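Local coordinates for ribosomal RNA small subunit methyltransferase E (Legionella pneumophila, PDB 5O95), which probably methylates N3 of a specific uridine in 16S ribosomal RNA, using S-adenosyl-L-methionine as the methyl donor, at residues L35-E38 with Q39-L43; L45-G48 with D49-F53; I137-G140 with A141-C145; G13-Q16 with P17-L21. All blocks are in the same frame, centred on the assembly; numbering follows the deposited sequence.

Interaction 1. Residues L35-E38 with Q39-L43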
loop_
_atom_site.group_PDB
_atom_site.type_symbol
_atom_site.label_atom_id
_atom_site.label_comp_id
_atom_site.label_asym_id
_atom_site.label_seq_id
_atom_site.Cartn_x
_atom_site.Cartn_y
_atom_site.Cartn_z
ATOM N N LEU B 35 13.154 22.366 -3.514
ATOM C CA LEU B 35 12.587 22.368 -4.857
ATOM C C LEU B 35 13.276 23.345 -5.800
ATOM O O LEU B 35 13.040 23.278 -7.013
ATOM C CB LEU B 35 11.086 22.687 -4.804
ATOM C CG LEU B 35 10.193 21.747 -3.992
ATOM C CD1 LEU B 35 8.745 22.218 -4.060
ATOM C CD2 LEU B 35 10.321 20.307 -4.464
ATOM N N ARG B 36 14.097 24.258 -5.280
ATOM C CA ARG B 36 14.866 25.202 -6.099
ATOM C C ARG B 36 13.983 26.065 -7.002
ATOM O O ARG B 36 14.364 26.406 -8.125
ATOM C CB ARG B 36 15.939 24.499 -6.926
ATOM C CG ARG B 36 16.919 23.744 -6.109
ATOM C CD ARG B 36 18.010 23.255 -7.013
ATOM N NE ARG B 36 19.062 22.586 -6.277
ATOM C CZ ARG B 36 19.923 21.764 -6.854
ATOM N NH1 ARG B 36 19.811 21.536 -8.153
ATOM N NH2 ARG B 36 20.872 21.174 -6.144
ATOM N N MET B 37 12.807 26.439 -6.516
ATOM C CA MET B 37 11.896 27.213 -7.347
ATOM C C MET B 37 12.348 28.665 -7.437
ATOM O O MET B 37 13.040 29.182 -6.552
ATOM C CB MET B 37 10.471 27.129 -6.809
ATOM C CG MET B 37 9.964 25.710 -6.789
ATOM S SD MET B 37 8.263 25.558 -6.292
ATOM C CE MET B 37 7.450 26.380 -7.665
ATOM N N GLU B 38 11.952 29.323 -8.523
ATOM C CA GLU B 38 12.477 30.634 -8.865
ATOM C C GLU B 38 11.350 31.653 -8.978
ATOM O O GLU B 38 10.177 31.305 -9.128
ATOM C CB GLU B 38 13.254 30.578 -10.186
ATOM C CG GLU B 38 14.205 29.396 -10.276
ATOM C CD GLU B 38 14.906 29.312 -11.614
ATOM O OE1 GLU B 38 15.031 30.357 -12.288
ATOM O OE2 GLU B 38 15.326 28.197 -11.991
ATOM N N GLN B 39 11.730 32.925 -8.905
ATOM C CA GLN B 39 10.783 34.018 -9.088
ATOM C C GLN B 39 9.952 33.796 -10.348
ATOM O O GLN B 39 10.479 33.410 -11.394
ATOM C CB GLN B 39 11.558 35.333 -9.196
ATOM C CG GLN B 39 10.717 36.536 -9.565
ATOM C CD GLN B 39 11.479 37.835 -9.397
ATOM O OE1 GLN B 39 12.556 37.861 -8.794
ATOM N NE2 GLN B 39 10.928 38.921 -9.931
ATOM N N GLY B 40 8.639 34.005 -10.232
ATOM C CA GLY B 40 7.713 33.835 -11.330
ATOM C C GLY B 40 6.981 32.507 -11.358
ATOM O O GLY B 40 5.926 32.410 -11.995
ATOM N N GLU B 41 7.504 31.483 -10.687
ATOM C CA GLU B 41 6.864 30.179 -10.709
ATOM C C GLU B 41 5.596 30.166 -9.853
ATOM O O GLU B 41 5.461 30.913 -8.880
ATOM C CB GLU B 41 7.838 29.097 -10.237
ATOM C CG GLU B 41 9.084 28.978 -11.119
ATOM C CD GLU B 41 9.987 27.823 -10.705
ATOM O OE1 GLU B 41 9.469 26.711 -10.476
ATOM O OE2 GLU B 41 11.212 28.039 -10.597
ATOM N N GLN B 42 4.662 29.299 -10.237
ATOM C CA GLN B 42 3.363 29.200 -9.591
ATOM C C GLN B 42 3.387 28.194 -8.448
ATOM O O GLN B 42 4.114 27.193 -8.483
ATOM C CB GLN B 42 2.305 28.765 -10.602
ATOM C CG GLN B 42 2.184 29.702 -11.784
ATOM C CD GLN B 42 1.621 31.041 -11.373
ATOM O OE1 GLN B 42 0.669 31.108 -10.595
ATOM N NE2 GLN B 42 2.217 32.118 -11.876
ATOM N N LEU B 43 2.544 28.451 -7.448
ATOM C CA LEU B 43 2.335 27.566 -6.314
ATOM C C LEU B 43 0.863 27.600 -5.950
ATOM O O LEU B 43 0.190 28.615 -6.126
ATOM C CB LEU B 43 3.074 28.054 -5.043
ATOM C CG LEU B 43 4.594 28.039 -4.968
ATOM C CD1 LEU B 43 5.077 28.730 -3.701
ATOM C CD2 LEU B 43 5.068 26.602 -4.991
#

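Interaction 2. Residues L45-G48 with D49-F53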
loop_
_atom_site.group_PDB
_atom_site.type_symbol
_atom_site.label_atom_id
_atom_site.label_comp_id
_atom_site.label_asym_id
_atom_site.label_seq_id
_atom_site.Cartn_x
_atom_site.Cartn_y
_atom_site.Cartn_z
ATOM N N LEU B 45 -1.007 27.258 -2.538
ATOM C CA LEU B 45 -0.975 27.070 -1.099
ATOM C C LEU B 45 -2.328 26.547 -0.651
ATOM O O LEU B 45 -3.344 26.798 -1.287
ATOM C CB LEU B 45 -0.705 28.394 -0.386
ATOM C CG LEU B 45 0.432 29.181 -1.016
ATOM C CD1 LEU B 45 0.566 30.553 -0.324
ATOM C CD2 LEU B 45 1.749 28.406 -0.976
ATOM N N PHE B 46 -2.338 25.788 0.438
ATOM C CA PHE B 46 -3.602 25.453 1.069
ATOM C C PHE B 46 -3.406 25.534 2.571
ATOM O O PHE B 46 -2.288 25.400 3.075
ATOM C CB PHE B 46 -4.129 24.079 0.629
ATOM C CG PHE B 46 -3.226 22.942 1.027
ATOM C CD1 PHE B 46 -2.100 22.664 0.271
ATOM C CD2 PHE B 46 -3.485 22.203 2.174
ATOM C CE1 PHE B 46 -1.236 21.621 0.636
ATOM C CE2 PHE B 46 -2.622 21.150 2.542
ATOM C CZ PHE B 46 -1.498 20.888 1.784
ATOM N N ASN B 47 -4.508 25.755 3.287
ATOM C CA ASN B 47 -4.424 26.218 4.670
ATOM C C ASN B 47 -4.960 25.222 5.691
ATOM O O ASN B 47 -5.063 25.556 6.882
ATOM C CB ASN B 47 -5.095 27.592 4.831
ATOM C CG ASN B 47 -6.615 27.536 4.732
ATOM O OD1 ASN B 47 -7.200 26.536 4.299
ATOM N ND2 ASN B 47 -7.265 28.658 5.084
ATOM N N GLY B 48 -5.240 23.983 5.275
ATOM C CA GLY B 48 -5.836 23.014 6.166
ATOM C C GLY B 48 -7.309 23.203 6.419
ATOM O O GLY B 48 -7.893 22.431 7.176
ATOM N N ASP B 49 -7.936 24.212 5.815
ATOM C CA ASP B 49 -9.357 24.450 5.970
ATOM C C ASP B 49 -10.038 24.481 4.603
ATOM O O ASP B 49 -11.014 25.202 4.390
ATOM C CB ASP B 49 -9.602 25.744 6.750
ATOM C CG ASP B 49 -11.026 25.865 7.269
ATOM O OD1 ASP B 49 -11.671 24.831 7.566
ATOM O OD2 ASP B 49 -11.497 27.015 7.377
ATOM N N ASN B 50 -9.522 23.668 3.665
ATOM C CA ASN B 50 -10.171 23.453 2.368
ATOM C C ASN B 50 -10.249 24.723 1.520
ATOM O O ASN B 50 -11.196 24.910 0.737
ATOM C CB ASN B 50 -11.511 22.747 2.545
ATOM C CG ASN B 50 -11.324 21.391 3.184
ATOM O OD1 ASN B 50 -10.591 20.569 2.653
ATOM N ND2 ASN B 50 -11.939 21.171 4.352
ATOM N N LYS B 51 -9.254 25.595 1.660
ATOM C CA LYS B 51 -9.062 26.710 0.742
ATOM C C LYS B 51 -7.729 26.540 0.029
ATOM O O LYS B 51 -6.722 26.189 0.656
ATOM C CB LYS B 51 -9.086 28.051 1.474
ATOM C CG LYS B 51 -10.456 28.390 2.023
ATOM C CD LYS B 51 -10.432 29.715 2.784
ATOM C CE LYS B 51 -11.755 29.957 3.484
ATOM N NZ LYS B 51 -11.705 31.205 4.291
ATOM N N GLU B 52 -7.730 26.804 -1.275
ATOM C CA GLU B 52 -6.528 26.801 -2.101
ATOM C C GLU B 52 -6.242 28.230 -2.539
ATOM O O GLU B 52 -7.153 28.939 -2.981
ATOM C CB GLU B 52 -6.710 25.914 -3.334
ATOM C CG GLU B 52 -6.578 24.421 -3.014
ATOM C CD GLU B 52 -6.707 23.553 -4.243
ATOM O OE1 GLU B 52 -6.726 24.059 -5.385
ATOM O OE2 GLU B 52 -6.760 22.319 -4.074
ATOM N N PHE B 53 -4.981 28.647 -2.412
ATOM C CA PHE B 53 -4.550 30.005 -2.736
ATOM C C PHE B 53 -3.615 29.913 -3.932
ATOM O O PHE B 53 -2.532 29.332 -3.840
ATOM C CB PHE B 53 -3.861 30.626 -1.526
ATOM C CG PHE B 53 -4.739 30.674 -0.306
ATOM C CD1 PHE B 53 -4.818 29.567 0.547
ATOM C CD2 PHE B 53 -5.481 31.819 -0.011
ATOM C CE1 PHE B 53 -5.651 29.588 1.652
ATOM C CE2 PHE B 53 -6.323 31.851 1.087
ATOM C CZ PHE B 53 -6.391 30.733 1.936
#

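Interaction 3. Residues I137-G140 with A141-C145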
loop_
_atom_site.group_PDB
_atom_site.type_symbol
_atom_site.label_atom_id
_atom_site.label_comp_id
_atom_site.label_asym_id
_atom_site.label_seq_id
_atom_site.Cartn_x
_atom_site.Cartn_y
_atom_site.Cartn_z
ATOM N N ILE B 137 5.144 14.179 7.749
ATOM C CA ILE B 137 4.853 13.227 6.675
ATOM C C ILE B 137 3.408 13.342 6.217
ATOM O O ILE B 137 3.113 13.272 5.014
ATOM C CB ILE B 137 5.186 11.812 7.165
ATOM C CG1 ILE B 137 6.687 11.685 7.261
ATOM C CG2 ILE B 137 4.608 10.747 6.228
ATOM C CD1 ILE B 137 7.135 10.449 8.057
ATOM N N ILE B 138 2.481 13.501 7.165
ATOM C CA ILE B 138 1.076 13.660 6.806
ATOM C C ILE B 138 0.875 14.934 6.002
ATOM O O ILE B 138 0.182 14.940 4.978
ATOM C CB ILE B 138 0.211 13.640 8.070
ATOM C CG1 ILE B 138 0.263 12.245 8.718
ATOM C CG2 ILE B 138 -1.186 14.112 7.777
ATOM C CD1 ILE B 138 -0.330 12.244 10.100
ATOM N N ILE B 139 1.499 16.032 6.444
ATOM C CA ILE B 139 1.361 17.292 5.702
ATOM C C ILE B 139 1.906 17.138 4.287
ATOM O O ILE B 139 1.264 17.550 3.300
ATOM C CB ILE B 139 2.051 18.439 6.456
ATOM C CG1 ILE B 139 1.210 18.826 7.666
ATOM C CG2 ILE B 139 2.138 19.681 5.558
ATOM C CD1 ILE B 139 1.958 19.702 8.707
ATOM N N GLY B 140 3.077 16.501 4.164
ATOM C CA GLY B 140 3.651 16.263 2.855
ATOM C C GLY B 140 2.735 15.428 1.981
ATOM O O GLY B 140 2.606 15.677 0.781
ATOM N N ALA B 141 2.076 14.430 2.577
ATOM C CA ALA B 141 1.175 13.580 1.802
ATOM C C ALA B 141 -0.072 14.345 1.356
ATOM O O ALA B 141 -0.595 14.108 0.259
ATOM C CB ALA B 141 0.801 12.331 2.613
ATOM N N CYS B 142 -0.548 15.282 2.180
ATOM C CA CYS B 142 -1.655 16.125 1.739
ATOM C C CYS B 142 -1.222 17.048 0.618
ATOM O O CYS B 142 -1.996 17.291 -0.316
ATOM C CB CYS B 142 -2.216 16.947 2.904
ATOM S SG CYS B 142 -3.025 15.909 4.169
ATOM N N GLU B 143 0.009 17.568 0.691
ATOM C CA GLU B 143 0.525 18.355 -0.427
ATOM C C GLU B 143 0.521 17.534 -1.701
ATOM O O GLU B 143 0.092 18.008 -2.756
ATOM C CB GLU B 143 1.930 18.871 -0.126
ATOM C CG GLU B 143 1.941 19.859 1.030
ATOM C CD GLU B 143 3.317 20.256 1.488
ATOM O OE1 GLU B 143 4.284 19.461 1.313
ATOM O OE2 GLU B 143 3.431 21.367 2.069
ATOM N N GLN B 144 0.953 16.264 -1.615
ATOM C CA GLN B 144 1.044 15.408 -2.797
ATOM C C GLN B 144 -0.328 14.979 -3.328
ATOM O O GLN B 144 -0.546 14.950 -4.542
ATOM C CB GLN B 144 1.887 14.169 -2.450
ATOM C CG GLN B 144 1.909 13.069 -3.552
ATOM C CD GLN B 144 0.712 12.106 -3.505
ATOM O OE1 GLN B 144 0.245 11.719 -2.438
ATOM N NE2 GLN B 144 0.209 11.743 -4.672
ATOM N N CYS B 145 -1.259 14.624 -2.441
ATOM C CA CYS B 145 -2.489 13.976 -2.888
ATOM C C CYS B 145 -3.643 14.941 -3.161
ATOM O O CYS B 145 -4.634 14.547 -3.792
ATOM C CB CYS B 145 -2.881 12.855 -1.899
ATOM S SG CYS B 145 -3.779 13.379 -0.464
#

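Interaction 4. Residues G13-Q16 with P17-L21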
loop_
_atom_site.group_PDB
_atom_site.type_symbol
_atom_site.label_atom_id
_atom_site.label_comp_id
_atom_site.label_asym_id
_atom_site.label_seq_id
_atom_site.Cartn_x
_atom_site.Cartn_y
_atom_site.Cartn_z
ATOM N N GLY B 13 -3.444 29.648 7.869
ATOM C CA GLY B 13 -3.875 31.040 7.941
ATOM C C GLY B 13 -4.946 31.352 6.917
ATOM O O GLY B 13 -5.273 30.557 6.041
ATOM N N GLU B 14 -5.504 32.556 7.069
ATOM C CA GLU B 14 -6.468 33.108 6.132
ATOM C C GLU B 14 -5.775 34.215 5.357
ATOM O O GLU B 14 -5.053 35.030 5.951
ATOM C CB GLU B 14 -7.629 33.728 6.900
ATOM C CG GLU B 14 -8.415 32.773 7.743
ATOM C CD GLU B 14 -9.139 31.740 6.923
ATOM O OE1 GLU B 14 -9.662 32.103 5.850
ATOM O OE2 GLU B 14 -9.179 30.567 7.352
ATOM N N TYR B 15 -6.042 34.276 4.042
ATOM C CA TYR B 15 -5.376 35.208 3.145
ATOM C C TYR B 15 -6.388 35.720 2.137
ATOM O O TYR B 15 -7.423 35.096 1.906
ATOM C CB TYR B 15 -4.165 34.593 2.419
ATOM C CG TYR B 15 -3.216 34.029 3.431
ATOM C CD1 TYR B 15 -2.365 34.869 4.130
ATOM C CD2 TYR B 15 -3.234 32.670 3.753
ATOM C CE1 TYR B 15 -1.526 34.388 5.104
ATOM C CE2 TYR B 15 -2.393 32.170 4.736
ATOM C CZ TYR B 15 -1.546 33.044 5.407
ATOM O OH TYR B 15 -0.710 32.559 6.390
ATOM N N GLN B 16 -6.070 36.867 1.555
ATOM C CA GLN B 16 -6.949 37.496 0.584
ATOM C C GLN B 16 -6.202 37.726 -0.716
ATOM O O GLN B 16 -4.983 37.872 -0.709
ATOM C CB GLN B 16 -7.453 38.856 1.093
ATOM C CG GLN B 16 -8.173 38.790 2.432
ATOM C CD GLN B 16 -9.262 37.729 2.472
ATOM O OE1 GLN B 16 -10.018 37.563 1.514
ATOM N NE2 GLN B 16 -9.343 37.001 3.584
ATOM N N PRO B 17 -6.908 37.815 -1.847
ATOM C CA PRO B 17 -6.210 38.091 -3.105
ATOM C C PRO B 17 -5.406 39.375 -3.010
ATOM O O PRO B 17 -5.820 40.343 -2.364
ATOM C CB PRO B 17 -7.354 38.222 -4.117
ATOM C CG PRO B 17 -8.408 37.317 -3.575
ATOM C CD PRO B 17 -8.328 37.490 -2.064
ATOM N N GLY B 18 -4.252 39.385 -3.668
ATOM C CA GLY B 18 -3.379 40.539 -3.664
ATOM C C GLY B 18 -2.425 40.618 -2.492
ATOM O O GLY B 18 -1.546 41.486 -2.496
ATOM N N GLN B 19 -2.554 39.740 -1.495
ATOM C CA GLN B 19 -1.671 39.820 -0.342
ATOM C C GLN B 19 -0.317 39.205 -0.653
ATOM O O GLN B 19 -0.202 38.280 -1.462
ATOM C CB GLN B 19 -2.285 39.123 0.871
ATOM C CG GLN B 19 -3.415 39.960 1.491
ATOM C CD GLN B 19 -4.105 39.284 2.660
ATOM O OE1 GLN B 19 -3.817 38.133 2.988
ATOM N NE2 GLN B 19 -5.027 39.999 3.295
ATOM N N LEU B 20 0.710 39.735 0.001
ATOM C CA LEU B 20 2.052 39.178 -0.058
ATOM C C LEU B 20 2.266 38.313 1.176
ATOM O O LEU B 20 1.988 38.742 2.299
ATOM C CB LEU B 20 3.102 40.290 -0.097
ATOM C CG LEU B 20 4.542 39.817 -0.338
ATOM C CD1 LEU B 20 4.701 39.235 -1.733
ATOM C CD2 LEU B 20 5.513 40.975 -0.127
ATOM N N LEU B 21 2.743 37.093 0.961
ATOM C CA LEU B 21 2.968 36.156 2.052
ATOM C C LEU B 21 4.423 35.713 2.027
ATOM O O LEU B 21 4.886 35.153 1.025
ATOM C CB LEU B 21 2.048 34.948 1.898
ATOM C CG LEU B 21 2.293 33.807 2.882
ATOM C CD1 LEU B 21 2.048 34.276 4.309
ATOM C CD2 LEU B 21 1.409 32.624 2.523
HETATM O O HOH W 1 -3.916 37.505 5.693
#

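Interaction 1. Residues L35-E38 with Q39-L43
E41 folds its side chain back onto E38 and M37, the residues before the turn. E41 CB lies 3.4 Å from E38 O and also faces the methyl CE of M37. E41 CG keeps to the same carbonyl oxygen, 3.3 Å from E38 O. With CG anti to the carbonyl carbon (chi1 -61°) and the chain extended beyond it, CD is carried back to the amide of E38. There E41 OE2 accepts a hydrogen bond from E38 N, which meets the carboxylate from above its plane, 61° out of it; the modelled 2.5 Å is shorter than such a bond normally is, and its exact length is doubtful. The return bond, E41 N to E38 O (3.1 Å), closes a type II beta turn running from E38 to E41, with G40 at its positive-phi corner; this turn leads from helix 25-34 into strand 42-46 of the PUA domain. E41 OE1 rests against M37 CE at 3.5 Å. The M37 chain bends at its last torsion and brings SD and CE against L43, M37 CE lying 3.6 Å from L43 CD2; both residues also pack on I57 of strand 51-61. The E38 and E41 carboxylate planes stand 69° apart.

Interaction 2. Residues L45-G48 with D49-F53
F53, N47 and L45 bury the most surface in this hairpin turn, where strand 42-46 gives way to strand 51-61. L45 and F53 form an antiparallel hydrogen-bonded pair: L45 N reaches F53 O at 2.9 Å, and F53 N returns to L45 O at 2.7 Å. Their side chains leave on the same face of the sheet, and the CB atoms meet at 4.0 Å. One residue on, F46 and E52 make the next, non-hydrogen-bonded pair on the opposite face, beyond which strand 42-46 ends and the turn begins.

On the face of L45, the F53 ring extends toward the turn. F53 CE1 lies 3.8 Å from N47 CB, and the N47 and F53 side chains cross at about a right angle, with N47 CG at the ring edge and the amide plane 70° from the ring. N47 reaches this place by an uncommon torsion, CG lying between the backbone N and the carbonyl carbon (chi1 72°), which turns OD1 inward over the loop. There N47 OD1 accepts D49 N at 2.9 Å, closing an Asx turn, with the donor well above the carbonyl plane. K51 N makes a further, weak bond to the same oxygen, and N47 N a weak one to K51 O. G48, with positive phi, carries the chain through the bend.

ND2 of N47 is bonded in turn to G13 O. One good and one weak N-H at OD1, together with G13 O at ND2, define which way round this amide sits, so that side-chain-to-backbone bonds from N47 complement the ring packing at the hairpin tip.

Interaction 3. Residues I137-G140 with A141-C145
E143 sets CG anti to the carbonyl carbon (chi1 -65°) and runs extended beyond it, which lays the side chain back along the helix over I139 and G140. I139 has its CG2 methyl anti to the backbone N, beside the carbonyl carbon, and the two side chains, four residues apart, approach at a slant. CG of E143 sits 3.3 Å from I139 O, while its OE1 comes to 3.6 Å from G140 CA. E143 OE2 passes the methyl CG2 of I139 at 4.1 Å and finds its polar partner in the backbone N of Y10.

These are the final turns of helix 124-145, which links the parallel strands 109-114 and 152-158 in a beta-alpha-beta crossover of the SPOUT methyltransferase domain. The backbone rungs are regular: A141 N bonds I137 O, C142 N bonds I138 O and E143 N bonds I139 O, each at 2.9 Å, with Q144 N to G140 O close behind at 3.0 Å. On the buried side, SG of C142 lies 4.4 Å from CG2 of I138. At the C-terminal end R8 bonds C142 O and E143 O and R5 bonds Q144 O, positive charges that probably suit the helix terminus, while Q144 NE2 bonds V224 O of the second subunit and C145 packs against R223 of that subunit, a residue that binds S-adenosyl-L-methionine.

Interaction 4. Residues G13-Q16 with P17-L21
Q19 reaches back to Y15 and Q16 with CG anti to the carbonyl carbon (chi1 -75°) and the chain extended, so that its amide lies beside the backbone of the residues before the turn. Q19 OE1 takes the N-H of Q16, 3.0 Å from Q16 N; the donor stands almost directly above the amide plane, 81° out of it. The same oxygen accepts a water, 2.8 Å from Q19 OE1, that also bonds E14 O, so a backbone amide and a water share it. It lies at the edge of the Y15 ring, near its plane, Q19 OE1 being 3.8 Å from Y15 CD1, with the amide plane nearly perpendicular to the ring. The NE2 end of Q19 runs alongside Q16, 3.5 Å from Q16 CB, but Q16 bends at its second torsion and turns its own amide away.

L21 approaches Y15 from another direction. Its CG is anti to the backbone N (chi1 173°), which brings L21 CD1 to 3.7 Å from CE1 of Y15, while CD2 lies over one ring face toward the rim. Y15 OH bonds P12 O, anchoring the hydroxyl. The backbone bond Q19 N to Q16 O (3.2 Å) closes a type II beta turn, with P17 and G18 at its two corners.

The turn lies at the surface, joining the loop after strand 8-10 to strand 20-22, an outermost strand of the mixed sheet; L21 pairs with V67, and the turn residues G18 and Q19 bond I69 of strand 64-74.

Along the chain the contacts follow in series, interaction 4, then 1, 2 and 3; none nests within or crosses another. Interactions 4 and 1 close type II turns, interaction 2 closes a hairpin, and interaction 3 lies within one helix. Interactions 4, 1 and 2 belong to one mixed sheet: interaction 4 opens edge strand 20-22, interaction 1 leads into strand 42-46, and interaction 2 turns that strand back into strand 51-61. Interactions 2 and 4 are tied directly by the salt bridge K51 NZ to E14 OE1 (2.7 Å). F46 of interaction 2 packs its ring atom CE1 on CG of E143 in interaction 3 (3.7 Å), joining the PUA-domain sheet to a helix of the methyltransferase domain.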